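PDB 7MCM: enoyl-CoA hydratase from Mycolicibacterium smegmatis, which catalyses the reversible addition of water to the double bond of enoyl-CoA thioesters, giving (3S)-3-hydroxyacyl-CoA, a step of fatty acid metabolism. Local coordinates for the interface of chains A and B. Residues are numbered along the deposited sequence; one frame, centred on the assembly and turned at random. Chains: chain A/B, Enoyl-CoA hydratase.

Contacts 1 and 2 lie about 19 Å apart, between the centres of their C-alpha atoms, and illustrate two ways of joining copies of one crotonase-family chain. They share no residue. In contact 1 helix 164-173 of chain A and the loop after it meet helix 197-209 of chain B mainly through charges, with B:Leu130 and B:Asn189 beside them; in contact 2 the loop at 147-151 of chain A settles on helices 213-228 and 231-241 of chain B through apolar packing and an amide. Consecutive helices in the C-terminal part of chain B thus divide the work. The deposited hexamer, common in this family, is probably held partly by these patches.

Contact 1: the interface of chains A and B. Residues chain A 169, 175; chain B 130, 189, 204, 207.
B:Arg207 bridges A:Asp175 and A:Glu169, a familiar way for an arginine to pin a subunit boundary. It reaches A:Asp175 through NE of B:Arg207, 2.8 Å from OD2, in a salt bridge whose N-H...O hydrogen bond is nearly straight (169° at the hydrogen). The carboxylate and guanidinium planes are almost coplanar here, 19° apart, and the N-H arrives nearly along the C-O axis of OD2. Toward A:Glu169 the match is different: NH1 of B:Arg207 lies 3.0 Å from OE2, but the two planes stand 73° apart. The arginine offers its edge, while the carboxylate receives the N-H from above its own plane. NH2 points between the two acids and adds weak bonds to both. A bend at chi3 places the whole group between the acids, and its planar shape sends NE to one and NH1 to the other; two negative groups around it would be expected to stabilise its positive charge.

A:Glu169 is extended, and its other oxygen faces away from the arginine. OE1 of A:Glu169 is 2.6 Å from water 1, which is also 2.6 Å from the amide nitrogen ND2 of B:Asn189; OE2 is thus held by chain B directly and OE1 through water. B:Leu204, on the same helix as B:Arg207, flanks the glutamate more distantly, its CD1 nearest CG. At the base of the acid, methyl CD2 of B:Leu130 packs 3.8 Å from CB of A:Glu169.

Contact 2: the interface of chains A and B. Residues chain A 147-149, 151; chain B 215, 218, 238, 241-242.
B:Gln242 meets the backbone of A:Ile149 because its CG stands anti to its own backbone N (chi1 -161°) and the chain then bends at chi2, carrying the amide away from the end of helix 231-241 toward the loop of chain A. On the other side, A:Ile149 has CG1 set between its backbone N and carbonyl carbon (chi1 45°), a crowded position that directs CD1 toward B:Ala238 and B:Gln242 while CG2 faces helix 213-228.

The result is a worked example of a side-chain amide reading a peptide backbone by using both its ends. Oxygen OE1 of B:Gln242 accepts from the backbone N of A:Ile149 at 3.1 Å, the donor lying in the carbonyl plane on a lone pair. Nitrogen NE2 of B:Gln242 donates to the backbone O of A:Ile149 at 2.8 Å, a more bent bond (142° at the hydrogen) tilted from both the amide and carbonyl planes. Together the two bonds restrict rotation of the amide and satisfy both backbone polar groups of A:Ile149.

Apolar atoms enclose this pair. A:Leu148 crosses the glutamine at about a right angle, and its CD2 lies over one face of the amide, 3.9 Å from CD of B:Gln242. CD1 of A:Ile149 lies over the other face, 3.8 Å from the same carbon CD of B:Gln242, so the amide is sandwiched between the two side chains. The other branch of the isoleucine, CG2 of A:Ile149, touches CB of B:Met218 at 3.7 Å, and methyl CE of B:Met218 also comes near CG2. Glycines and alanines meet at either end: CA of A:Gly147 is 3.7 Å from CB of B:Ala215, while A:Gly151 approaches the methyl group of B:Ala238. B:Leu241 borders the isoleucine more loosely.

By seating the loop of one subunit against two helices of its neighbour, the site probably helps to fix how neighbouring subunits sit in the hexamer.

Contact 1: the interface of chains A and B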
loop_
_atom_site.group_PDB
_atom_site.type_symbol
_atom_site.label_atom_id
_atom_site.label_comp_id
_atom_site.label_asym_id
_atom_site.label_seq_id
_atom_site.Cartn_x
_atom_site.Cartn_y
_atom_site.Cartn_z
ATOM N N GLU A 169 -20.037 -2.906 14.551
ATOM C CA GLU A 169 -21.148 -3.325 15.400
ATOM C C GLU A 169 -20.966 -4.764 15.857
ATOM O O GLU A 169 -21.141 -5.075 17.039
ATOM C CB GLU A 169 -22.487 -3.155 14.678
ATOM C CG GLU A 169 -23.682 -3.639 15.497
ATOM C CD GLU A 169 -25.006 -3.493 14.761
ATOM O OE1 GLU A 169 -25.026 -2.826 13.709
ATOM O OE2 GLU A 169 -26.016 -4.080 15.203
ATOM N N ASP A 175 -22.432 -9.456 19.551
ATOM C CA ASP A 175 -23.773 -10.023 19.577
ATOM C C ASP A 175 -24.064 -10.855 18.331
ATOM O O ASP A 175 -23.395 -10.750 17.300
ATOM C CB ASP A 175 -24.817 -8.923 19.729
ATOM C CG ASP A 175 -24.743 -8.250 21.082
ATOM O OD1 ASP A 175 -24.157 -8.856 22.014
ATOM O OD2 ASP A 175 -25.258 -7.120 21.210
ATOM N N LEU B 130 -19.949 4.389 13.686
ATOM C CA LEU B 130 -21.310 3.931 13.425
ATOM C C LEU B 130 -22.196 5.160 13.319
ATOM O O LEU B 130 -21.963 6.147 14.015
ATOM C CB LEU B 130 -21.866 3.048 14.575
ATOM C CG LEU B 130 -21.211 1.716 14.922
ATOM C CD1 LEU B 130 -20.640 1.764 16.311
ATOM C CD2 LEU B 130 -22.217 0.593 14.816
ATOM N N ASN B 189 -27.128 2.938 10.084
ATOM C CA ASN B 189 -27.507 1.567 10.431
ATOM C C ASN B 189 -28.969 1.435 10.833
ATOM O O ASN B 189 -29.534 0.336 10.740
ATOM C CB ASN B 189 -26.645 1.028 11.583
ATOM C CG ASN B 189 -25.208 0.729 11.171
ATOM O OD1 ASN B 189 -24.805 1.002 10.051
ATOM N ND2 ASN B 189 -24.434 0.136 12.086
ATOM N N LEU B 204 -27.631 0.985 21.707
ATOM C CA LEU B 204 -26.489 0.530 20.918
ATOM C C LEU B 204 -25.187 0.655 21.705
ATOM O O LEU B 204 -24.391 -0.289 21.765
ATOM C CB LEU B 204 -26.409 1.336 19.617
ATOM C CG LEU B 204 -25.275 1.005 18.648
ATOM C CD1 LEU B 204 -25.333 -0.464 18.225
ATOM C CD2 LEU B 204 -25.315 1.928 17.424
ATOM N N ARG B 207 -24.755 -2.120 24.276
ATOM C CA ARG B 207 -24.370 -3.422 23.728
ATOM C C ARG B 207 -22.857 -3.525 23.570
ATOM O O ARG B 207 -22.295 -4.626 23.620
ATOM C CB ARG B 207 -25.045 -3.652 22.375
ATOM C CG ARG B 207 -26.556 -3.890 22.397
ATOM C CD ARG B 207 -27.101 -3.845 20.947
ATOM N NE ARG B 207 -26.402 -4.806 20.100
ATOM C CZ ARG B 207 -26.352 -4.776 18.774
ATOM N NH1 ARG B 207 -26.956 -3.825 18.072
ATOM N NH2 ARG B 207 -25.678 -5.730 18.132
HETATM O O HOH W 1 -25.565 -0.387 14.325
#

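Contact 2: the interface of chains A and B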
loop_
_atom_site.group_PDB
_atom_site.type_symbol
_atom_site.label_atom_id
_atom_site.label_comp_id
_atom_site.label_asym_id
_atom_site.label_seq_id
_atom_site.Cartn_x
_atom_site.Cartn_y
_atom_site.Cartn_z
ATOM N N GLY A 147 -13.134 -10.811 26.555
ATOM C CA GLY A 147 -11.928 -10.041 26.795
ATOM C C GLY A 147 -10.857 -10.238 25.743
ATOM O O GLY A 147 -9.680 -9.997 26.019
ATOM N N LEU A 148 -11.226 -10.714 24.558
ATOM C CA LEU A 148 -10.277 -11.048 23.505
ATOM C C LEU A 148 -10.581 -10.277 22.229
ATOM O O LEU A 148 -11.646 -9.674 22.065
ATOM C CB LEU A 148 -10.285 -12.554 23.199
ATOM C CG LEU A 148 -10.034 -13.463 24.399
ATOM C CD1 LEU A 148 -10.275 -14.901 23.996
ATOM C CD2 LEU A 148 -8.627 -13.273 24.902
ATOM N N ILE A 149 -9.641 -10.349 21.294
ATOM C CA ILE A 149 -9.875 -9.842 19.944
ATOM C C ILE A 149 -9.835 -11.037 19.001
ATOM O O ILE A 149 -9.390 -12.121 19.410
ATOM C CB ILE A 149 -8.854 -8.751 19.579
ATOM C CG1 ILE A 149 -7.425 -9.167 19.976
ATOM C CG2 ILE A 149 -9.213 -7.473 20.322
ATOM C CD1 ILE A 149 -6.724 -10.178 19.024
ATOM N N GLY A 151 -8.167 -13.319 17.071
ATOM C CA GLY A 151 -6.759 -13.564 16.860
ATOM C C GLY A 151 -6.408 -14.215 15.546
ATOM O O GLY A 151 -5.226 -14.428 15.263
ATOM N N ALA B 215 -10.783 -4.707 26.042
ATOM C CA ALA B 215 -10.990 -5.476 24.817
ATOM C C ALA B 215 -11.723 -4.653 23.764
ATOM O O ALA B 215 -11.426 -4.757 22.565
ATOM C CB ALA B 215 -11.769 -6.753 25.119
ATOM N N MET B 218 -9.035 -2.552 22.259
ATOM C CA MET B 218 -8.146 -3.344 21.411
ATOM C C MET B 218 -8.832 -3.734 20.114
ATOM O O MET B 218 -8.198 -3.747 19.054
ATOM C CB MET B 218 -7.656 -4.624 22.110
ATOM C CG MET B 218 -6.501 -4.463 23.075
ATOM S SD MET B 218 -5.710 -6.069 23.391
ATOM C CE MET B 218 -7.106 -7.140 23.738
ATOM N N ALA B 238 -2.771 -9.036 15.435
ATOM C CA ALA B 238 -3.700 -9.847 16.214
ATOM C C ALA B 238 -2.969 -10.873 17.072
ATOM O O ALA B 238 -3.319 -11.077 18.238
ATOM C CB ALA B 238 -4.700 -10.538 15.287
ATOM N N LEU B 241 -1.416 -9.000 19.997
ATOM C CA LEU B 241 -2.317 -8.399 20.972
ATOM C C LEU B 241 -2.956 -9.448 21.856
ATOM O O LEU B 241 -3.375 -9.133 22.975
ATOM C CB LEU B 241 -3.406 -7.596 20.254
ATOM C CG LEU B 241 -3.031 -6.225 19.703
ATOM C CD1 LEU B 241 -4.145 -5.719 18.833
ATOM C CD2 LEU B 241 -2.777 -5.254 20.854
ATOM N N GLN B 242 -3.059 -10.674 21.360
ATOM C CA GLN B 242 -3.720 -11.744 22.069
ATOM C C GLN B 242 -2.746 -12.458 23.006
ATOM O O GLN B 242 -2.175 -11.862 23.921
ATOM C CB GLN B 242 -4.333 -12.737 21.087
ATOM C CG GLN B 242 -5.382 -13.585 21.754
ATOM C CD GLN B 242 -6.775 -13.076 21.443
ATOM O OE1 GLN B 242 -7.262 -12.119 22.067
ATOM N NE2 GLN B 242 -7.446 -13.742 20.501
#